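Local coordinates for protein cellulosomal scaffoldin (Bacteroides cellulosolvens, PDB 1TYJ) that probably binds dockerin modules through its type-II cohesin module and so helps to assemble the cellulosome, at residues Gly1-Thr5 with Ala158-Pro164; Tyr63-Gly69 with Gly89-Met93; Glu120-Glu124 with Leu166-Lys170. All coordinates share one frame; numbering follows the deposited sequence. Where two conformers were deposited one is given.

Contact 1. Residues Gly1-Thr5 with Ala158-Pro164. With EDO (1,2-ethanediol), chain B.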
loop_
_atom_site.group_PDB
_atom_site.type_symbol
_atom_site.label_atom_id
_atom_site.label_comp_id
_atom_site.label_asym_id
_atom_site.label_seq_id
_atom_site.Cartn_x
_atom_site.Cartn_y
_atom_site.Cartn_z
ATOM N N GLY A 1 -14.776 0.545 8.563
ATOM C CA GLY A 1 -13.958 -0.297 7.600
ATOM C C GLY A 1 -12.515 -0.382 8.040
ATOM O O GLY A 1 -12.157 -0.015 9.165
ATOM N N SER A 2 -11.655 -0.881 7.158
ATOM C CA SER A 2 -10.264 -1.069 7.543
ATOM C C SER A 2 -9.354 -0.993 6.336
ATOM O O SER A 2 -9.797 -1.187 5.219
ATOM C CB SER A 2 -10.005 -2.443 8.198
ATOM O OG SER A 2 -10.545 -3.497 7.446
ATOM N N VAL A 3 -8.090 -0.683 6.596
ATOM C CA VAL A 3 -7.003 -0.996 5.665
ATOM C C VAL A 3 -6.360 -2.229 6.264
ATOM O O VAL A 3 -6.092 -2.280 7.486
ATOM C CB VAL A 3 -5.989 0.164 5.592
ATOM C CG1 VAL A 3 -4.748 -0.274 4.792
ATOM C CG2 VAL A 3 -6.642 1.406 5.000
ATOM N N LEU A 4 -6.141 -3.256 5.446
ATOM C CA LEU A 4 -5.523 -4.461 5.988
ATOM C C LEU A 4 -4.728 -5.167 4.922
ATOM O O LEU A 4 -4.881 -4.864 3.726
ATOM C CB LEU A 4 -6.573 -5.385 6.594
ATOM C CG LEU A 4 -7.528 -6.095 5.640
ATOM C CD1 LEU A 4 -8.371 -7.111 6.432
ATOM C CD2 LEU A 4 -8.448 -5.166 4.900
ATOM N N THR A 5 -3.871 -6.088 5.353
ATOM C CA THR A 5 -2.884 -6.677 4.426
ATOM C C THR A 5 -2.784 -8.179 4.496
ATOM O O THR A 5 -3.262 -8.801 5.447
ATOM C CB THR A 5 -1.474 -6.063 4.644
ATOM O OG1 THR A 5 -0.923 -6.458 5.928
ATOM C CG2 THR A 5 -1.549 -4.540 4.576
ATOM N N ALA A 158 -13.788 6.464 11.347
ATOM C CA ALA A 158 -14.509 5.750 10.271
ATOM C C ALA A 158 -13.846 4.427 9.882
ATOM O O ALA A 158 -14.505 3.520 9.306
ATOM C CB ALA A 158 -14.614 6.628 9.066
ATOM N N TYR A 159 -12.534 4.359 10.117
ATOM C CA TYR A 159 -11.775 3.163 9.779
ATOM C C TYR A 159 -10.536 3.006 10.607
ATOM O O TYR A 159 -10.055 3.949 11.279
ATOM C CB TYR A 159 -11.438 3.093 8.268
ATOM C CG TYR A 159 -10.348 4.020 7.841
ATOM C CD1 TYR A 159 -9.047 3.552 7.644
ATOM C CD2 TYR A 159 -10.617 5.371 7.601
ATOM C CE1 TYR A 159 -8.052 4.413 7.205
ATOM C CE2 TYR A 159 -9.618 6.261 7.178
ATOM C CZ TYR A 159 -8.346 5.776 6.981
ATOM O OH TYR A 159 -7.366 6.625 6.574
ATOM N N LYS A 160 -10.024 1.784 10.584
ATOM C CA LYS A 160 -8.818 1.455 11.325
ATOM C C LYS A 160 -7.768 0.898 10.366
ATOM O O LYS A 160 -8.103 0.373 9.321
ATOM C CB LYS A 160 -9.111 0.392 12.374
ATOM C CG LYS A 160 -9.458 -0.978 11.811
ATOM C CD LYS A 160 -9.626 -2.015 12.921
ATOM C CE LYS A 160 -10.815 -2.955 12.672
ATOM N NZ LYS A 160 -10.502 -4.134 11.826
ATOM N N VAL A 161 -6.511 1.033 10.741
ATOM C CA VAL A 161 -5.423 0.472 9.934
ATOM C C VAL A 161 -4.880 -0.742 10.671
ATOM O O VAL A 161 -4.358 -0.617 11.790
ATOM C CB VAL A 161 -4.316 1.542 9.700
ATOM C CG1 VAL A 161 -3.084 0.958 8.975
ATOM C CG2 VAL A 161 -4.894 2.742 8.958
ATOM N N VAL A 162 -5.004 -1.916 10.063
ATOM C CA VAL A 162 -4.464 -3.137 10.664
ATOM C C VAL A 162 -3.031 -3.313 10.190
ATOM O O VAL A 162 -2.784 -3.499 9.008
ATOM C CB VAL A 162 -5.294 -4.363 10.331
ATOM C CG1 VAL A 162 -4.749 -5.638 11.092
ATOM C CG2 VAL A 162 -6.799 -4.091 10.685
ATOM N N GLN A 163 -2.082 -3.224 11.109
ATOM C CA GLN A 163 -0.651 -3.219 10.719
ATOM C C GLN A 163 -0.233 -4.590 10.181
ATOM O O GLN A 163 -0.719 -5.610 10.665
ATOM C CB GLN A 163 0.216 -2.818 11.947
ATOM C CG GLN A 163 0.042 -1.348 12.412
ATOM C CD GLN A 163 0.558 -0.325 11.387
ATOM O OE1 GLN A 163 1.397 -0.651 10.511
ATOM N NE2 GLN A 163 0.060 0.902 11.480
ATOM N N PRO A 164 0.667 -4.627 9.172
ATOM C CA PRO A 164 1.139 -5.908 8.656
ATOM C C PRO A 164 1.774 -6.836 9.694
ATOM O O PRO A 164 2.313 -6.387 10.757
ATOM C CB PRO A 164 2.201 -5.506 7.634
ATOM C CG PRO A 164 1.719 -4.116 7.132
ATOM C CD PRO A 164 1.229 -3.479 8.440
HETATM C C1 EDO B . -15.120 3.834 6.271
HETATM O O1 EDO B . -15.177 2.412 6.404
HETATM C C2 EDO B . -16.554 4.325 6.251
HETATM O O2 EDO B . -17.199 3.702 5.130
HETATM O O HOH W 1 -2.609 -6.058 7.960
#
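G1 to T5 runs parallel to A158-P164, and backbone hydrogen bonds join the two. K160 is held on both its polar backbone atoms. Its N donates to G1 O, and its O accepts from V3 N at 2.9 Å. V3 O then takes V162 N at 2.8 Å, with a nearly straight N-H...O angle of 169°. At the start of the chain, G1 N donates to A158 O and also to O1 of a bound 1,2-ethanediol, probably from the crystallisation liquor. Where the strands part, a water takes over: it accepts from T5 N, donates to V162 O and lies 2.7 Å from T5 OG1.

V3 and the Y159 side chain lie side by side and point the same way, with V3 CG2 4.0 Å from Y159 CE1. With V3 CG1 anti to the backbone N (chi1 171°), CG2 falls beside that N and meets the ring. Y159 OH is hydrogen-bonded to T144 OG1. On the S2 and K160 face, S2 CB packs on K160 CG.

S2 and L4 also pair with strand 17-25 on the other edge. The result is a short parallel edge pairing in the beta sandwich of a cohesin module.

Contact 2. Residues Tyr63-Gly69 with Gly89-Met93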
loop_
_atom_site.group_PDB
_atom_site.type_symbol
_atom_site.label_atom_id
_atom_site.label_comp_id
_atom_site.label_asym_id
_atom_site.label_seq_id
_atom_site.Cartn_x
_atom_site.Cartn_y
_atom_site.Cartn_z
ATOM N N TYR A 63 -0.476 -2.807 -9.055
ATOM C CA TYR A 63 -1.875 -2.561 -8.836
ATOM C C TYR A 63 -2.594 -3.777 -8.206
ATOM O O TYR A 63 -2.096 -4.922 -8.226
ATOM C CB TYR A 63 -2.550 -2.209 -10.157
ATOM C CG TYR A 63 -2.053 -0.959 -10.841
ATOM C CD1 TYR A 63 -1.876 -0.947 -12.227
ATOM C CD2 TYR A 63 -1.795 0.233 -10.117
ATOM C CE1 TYR A 63 -1.456 0.205 -12.902
ATOM C CE2 TYR A 63 -1.311 1.387 -10.777
ATOM C CZ TYR A 63 -1.168 1.368 -12.170
ATOM O OH TYR A 63 -0.753 2.483 -12.870
ATOM N N GLY A 64 -3.744 -3.476 -7.597
ATOM C CA GLY A 64 -4.701 -4.470 -7.142
ATOM C C GLY A 64 -5.854 -4.514 -8.132
ATOM O O GLY A 64 -5.701 -4.171 -9.315
ATOM N N THR A 65 -7.007 -4.927 -7.663
ATOM C CA THR A 65 -8.170 -5.004 -8.552
ATOM C C THR A 65 -9.041 -3.742 -8.500
ATOM O O THR A 65 -9.817 -3.479 -9.430
ATOM C CB THR A 65 -9.036 -6.222 -8.224
ATOM O OG1 THR A 65 -9.456 -6.104 -6.882
ATOM C CG2 THR A 65 -8.212 -7.503 -8.302
ATOM N N LEU A 66 -8.951 -2.977 -7.401
ATOM C CA LEU A 66 -9.709 -1.731 -7.305
ATOM C C LEU A 66 -8.993 -0.563 -7.995
ATOM O O LEU A 66 -7.795 -0.637 -8.311
ATOM C CB LEU A 66 -9.934 -1.360 -5.817
ATOM C CG LEU A 66 -10.719 -2.403 -5.005
ATOM C CD1 LEU A 66 -11.114 -1.822 -3.615
ATOM C CD2 LEU A 66 -11.934 -2.919 -5.766
ATOM N N LEU A 67 -9.737 0.526 -8.215
ATOM C CA LEU A 67 -9.170 1.726 -8.859
ATOM C C LEU A 67 -8.711 1.426 -10.288
ATOM O O LEU A 67 -7.782 2.036 -10.819
ATOM C CB LEU A 67 -8.055 2.331 -7.986
ATOM C CG LEU A 67 -8.502 2.674 -6.555
ATOM C CD1 LEU A 67 -7.305 3.224 -5.745
ATOM C CD2 LEU A 67 -9.697 3.646 -6.554
ATOM N N GLN A 68 -9.411 0.483 -10.932
ATOM C CA GLN A 68 -9.053 0.056 -12.295
ATOM C C GLN A 68 -10.120 0.435 -13.310
ATOM O O GLN A 68 -9.939 0.176 -14.489
ATOM C CB GLN A 68 -8.744 -1.458 -12.350
ATOM C CG GLN A 68 -7.507 -1.800 -11.496
ATOM C CD GLN A 68 -6.217 -1.087 -11.952
ATOM O OE1 GLN A 68 -5.451 -0.541 -11.131
ATOM N NE2 GLN A 68 -5.941 -1.132 -13.260
ATOM N N GLY A 69 -11.180 1.094 -12.849
ATOM C CA GLY A 69 -12.209 1.632 -13.737
ATOM C C GLY A 69 -11.710 2.796 -14.592
ATOM O O GLY A 69 -10.699 3.453 -14.265
ATOM N N GLY A 89 0.235 6.633 -4.014
ATOM C CA GLY A 89 -1.218 6.688 -3.934
ATOM C C GLY A 89 -1.793 6.544 -5.327
ATOM O O GLY A 89 -1.072 6.659 -6.340
ATOM N N ARG A 90 -3.110 6.347 -5.372
ATOM C CA ARG A 90 -3.830 6.273 -6.631
ATOM C C ARG A 90 -5.256 6.724 -6.386
ATOM O O ARG A 90 -5.845 6.419 -5.341
ATOM C CB ARG A 90 -3.807 4.842 -7.189
ATOM C CG ARG A 90 -4.583 4.688 -8.529
ATOM C CD ARG A 90 -4.272 3.304 -9.121
ATOM N NE ARG A 90 -5.128 2.984 -10.264
ATOM C CZ ARG A 90 -4.768 3.182 -11.539
ATOM N NH1 ARG A 90 -3.575 3.722 -11.838
ATOM N NH2 ARG A 90 -5.599 2.823 -12.529
ATOM N N LEU A 91 -5.788 7.497 -7.312
ATOM C CA LEU A 91 -7.163 8.003 -7.146
ATOM C C LEU A 91 -7.860 8.205 -8.477
ATOM O O LEU A 91 -7.219 8.417 -9.503
ATOM C CB LEU A 91 -7.171 9.286 -6.335
ATOM C CG LEU A 91 -6.401 10.439 -6.929
ATOM C CD1 LEU A 91 -7.215 11.311 -7.870
ATOM C CD2 LEU A 91 -5.869 11.284 -5.754
ATOM N N TYR A 92 -9.185 8.120 -8.439
ATOM C CA TYR A 92 -9.947 8.433 -9.618
ATOM C C TYR A 92 -10.128 9.940 -9.669
ATOM O O TYR A 92 -10.632 10.542 -8.703
ATOM C CB TYR A 92 -11.313 7.805 -9.497
ATOM C CG TYR A 92 -11.429 6.322 -9.713
ATOM C CD1 TYR A 92 -12.262 5.569 -8.898
ATOM C CD2 TYR A 92 -10.715 5.681 -10.741
ATOM C CE1 TYR A 92 -12.448 4.175 -9.140
ATOM C CE2 TYR A 92 -10.882 4.276 -10.990
ATOM C CZ TYR A 92 -11.744 3.553 -10.149
ATOM O OH TYR A 92 -11.971 2.212 -10.316
ATOM N N MET A 93 -9.752 10.556 -10.786
ATOM C CA MET A 93 -9.960 12.035 -10.905
ATOM C C MET A 93 -11.377 12.357 -11.406
ATOM O O MET A 93 -11.963 13.374 -11.020
ATOM C CB MET A 93 -8.915 12.670 -11.815
ATOM C CG MET A 93 -7.494 12.544 -11.303
ATOM S SD MET A 93 -6.304 13.501 -12.308
ATOM C CE MET A 93 -6.300 12.494 -13.766
#
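R90 reaches from its strand to L67 O and holds it side-on with two nitrogens. NE and NH2 both donate to this oxygen, each at 2.9 Å, and the oxygen lies in the guanidinium plane. R90 CG is anti to the backbone N (chi1 179°), and the chain stays extended to NE, which carries the guanidinium across to the loop.

The Y63 and R90 side chains cross at about a right angle, with ring and guanidinium planes 49° apart. R90 CZ sits over the ring face, 4.3 Å from the Y63 centroid, in a cation-pi contact. The Q68 amide lies almost parallel to the guanidinium, with Q68 OE1 over its face, 3.6 Å from R90 NE.

Y92 meets the loop at L67 and G69. L67 CD2 lies over its ring, 4.1 Å from the Y92 centroid, as a CH-pi contact. G69 N donates to Y92 OH at 2.9 Å.

D75 forms a salt bridge with R90 NH1 and accepts a hydrogen bond from Y63 OH. E105 hydrogen-bonds to Y92 OH and L67 N. The buried guanidinium has a carbonyl, a carboxylate and a ring around it, and its positive charge is probably balanced mainly by D75.

Contact 3. Residues Glu120-Glu124 with Leu166-Lys170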
loop_
_atom_site.group_PDB
_atom_site.type_symbol
_atom_site.label_atom_id
_atom_site.label_comp_id
_atom_site.label_asym_id
_atom_site.label_seq_id
_atom_site.Cartn_x
_atom_site.Cartn_y
_atom_site.Cartn_z
ATOM N N GLU A 120 19.588 -12.278 6.064
ATOM C CA GLU A 120 18.861 -13.276 6.842
ATOM C C GLU A 120 17.965 -12.649 7.924
ATOM O O GLU A 120 18.411 -11.826 8.728
ATOM C CB GLU A 120 19.846 -14.269 7.458
ATOM C CG GLU A 120 19.167 -15.412 8.233
ATOM C CD GLU A 120 20.160 -16.354 8.897
ATOM O OE1 GLU A 120 21.304 -16.506 8.397
ATOM O OE2 GLU A 120 19.791 -16.966 9.923
ATOM N N ILE A 121 16.690 -13.031 7.906
ATOM C CA ILE A 121 15.742 -12.516 8.927
ATOM C C ILE A 121 16.060 -13.156 10.277
ATOM O O ILE A 121 16.278 -14.357 10.356
ATOM C CB ILE A 121 14.277 -12.842 8.535
ATOM C CG1 ILE A 121 13.971 -12.381 7.088
ATOM C CG2 ILE A 121 13.271 -12.282 9.581
ATOM C CD1 ILE A 121 14.257 -10.885 6.811
ATOM N N PRO A 122 16.075 -12.342 11.349
ATOM C CA PRO A 122 16.324 -12.867 12.708
ATOM C C PRO A 122 15.242 -13.886 13.094
ATOM O O PRO A 122 14.099 -13.770 12.644
ATOM C CB PRO A 122 16.175 -11.634 13.583
ATOM C CG PRO A 122 16.242 -10.449 12.673
ATOM C CD PRO A 122 15.833 -10.891 11.317
ATOM N N ALA A 123 15.582 -14.858 13.949
ATOM C CA ALA A 123 14.639 -15.928 14.350
ATOM C C ALA A 123 13.310 -15.396 14.892
ATOM O O ALA A 123 12.282 -16.006 14.639
ATOM C CB ALA A 123 15.276 -16.871 15.388
ATOM N N GLU A 124 13.330 -14.258 15.584
ATOM C CA GLU A 124 12.084 -13.716 16.165
ATOM C C GLU A 124 11.166 -13.052 15.109
ATOM O O GLU A 124 10.029 -12.633 15.439
ATOM C CB GLU A 124 12.380 -12.699 17.272
ATOM C CG GLU A 124 13.056 -11.389 16.790
ATOM C CD GLU A 124 14.582 -11.470 16.757
ATOM O OE1 GLU A 124 15.179 -10.386 16.675
ATOM O OE2 GLU A 124 15.178 -12.585 16.799
ATOM N N LEU A 166 4.342 -10.409 10.581
ATOM C CA LEU A 166 5.770 -10.673 10.541
ATOM C C LEU A 166 6.196 -11.621 9.424
ATOM O O LEU A 166 5.402 -12.417 8.903
ATOM C CB LEU A 166 6.203 -11.304 11.876
ATOM C CG LEU A 166 5.799 -10.617 13.176
ATOM C CD1 LEU A 166 6.654 -11.199 14.335
ATOM C CD2 LEU A 166 5.848 -9.154 13.194
ATOM N N ILE A 167 7.479 -11.544 9.092
ATOM C CA ILE A 167 8.121 -12.543 8.265
ATOM C C ILE A 167 9.264 -13.163 9.091
ATOM O O ILE A 167 9.780 -12.553 10.050
ATOM C CB ILE A 167 8.664 -11.937 6.926
ATOM C CG1 ILE A 167 9.627 -10.772 7.195
ATOM C CG2 ILE A 167 7.464 -11.531 6.039
ATOM C CD1 ILE A 167 10.473 -10.326 5.951
ATOM N N TYR A 168 9.603 -14.380 8.722
ATOM C CA TYR A 168 10.537 -15.218 9.467
ATOM C C TYR A 168 11.533 -15.873 8.523
ATOM O O TYR A 168 11.235 -16.045 7.334
ATOM C CB TYR A 168 9.743 -16.328 10.126
ATOM C CG TYR A 168 8.677 -15.844 11.084
ATOM C CD1 TYR A 168 7.338 -15.756 10.685
ATOM C CD2 TYR A 168 9.013 -15.484 12.401
ATOM C CE1 TYR A 168 6.366 -15.299 11.583
ATOM C CE2 TYR A 168 8.053 -15.038 13.279
ATOM C CZ TYR A 168 6.732 -14.967 12.881
ATOM O OH TYR A 168 5.776 -14.523 13.794
ATOM N N PRO A 169 12.703 -16.271 9.044
ATOM C CA PRO A 169 13.657 -16.972 8.189
ATOM C C PRO A 169 13.236 -18.401 7.881
ATOM O O PRO A 169 12.627 -19.064 8.736
ATOM C CB PRO A 169 14.940 -16.989 9.038
ATOM C CG PRO A 169 14.419 -16.993 10.490
ATOM C CD PRO A 169 13.211 -16.068 10.420
ATOM N N LYS A 170 13.579 -18.891 6.692
ATOM C CA LYS A 170 13.454 -20.313 6.396
ATOM C C LYS A 170 14.450 -21.091 7.245
ATOM O O LYS A 170 14.195 -22.225 7.659
ATOM C CB LYS A 170 13.745 -20.559 4.921
ATOM C CG LYS A 170 12.505 -20.681 4.082
ATOM C CD LYS A 170 12.827 -20.403 2.631
ATOM C CE LYS A 170 11.688 -20.768 1.685
ATOM N NZ LYS A 170 12.027 -20.421 0.252
ATOM O OXT LYS A 170 15.526 -20.565 7.552
#
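The loop between strands 108-117 and 126-131 packs on the last strand of the cohesin module, 166-169, just before the C terminus. I121 and P169 make up about half of the contact. I121 CG2 touches P169 CD at 3.9 Å and lies 3.5 Å from I167 O. This methyl is anti to the backbone N (chi1 -52° for CG1), which turns it to the strand, while CG1, anti to the carbonyl carbon, carries CD1 to I167. I121 CD1 meets I167 CD1 at 3.9 Å, the two side chains crossing at about a right angle.

The P169 ring sits against two loop carbonyls. P169 CG lies 3.2 Å from I121 O, and P169 CD lies 3.3 Å from P122 O. No hydrogen bond links the two segments. The strand instead pairs through backbone hydrogen bonds in the sheet of the beta sandwich: antiparallel to 126-131, I167 with I126, and parallel to 11-12, Y168 with V12. The loop therefore packs against a strand that already has partners on both edges. An alanine at P169 would lack CG and CD, and P122 O and I121 CG2 would probably lose their packing partner, while I121 O would keep only CB.

The Y168 ring turns its edge to A123 O, with Y168 CD2 4.0 Å from that oxygen. Y168 CE2 and L166 CD1 both approach E124 O, each at 3.8 Å.

From the N terminus, the chain begins in contact 1, whose partner comes only near the C-terminal end, so this contact closes a very long loop. Contact 2 falls within that loop. It closes a short one, tying the segment after strand 62-63 to strand 85-92, and it does not touch contact 1. Contact 3 opens later, at 120-124, and crosses contact 1: strand 160-161 lies between its two segments, and 166-170 comes soon after. Contacts 2 and 3 lie in series, on opposite sides of the chain's centre, with centres about 32 Å apart. Contact 1 pairs the N-terminal strand with strand 160-161 in one sheet; contacts 2 and 3 bring loops onto strands of the other.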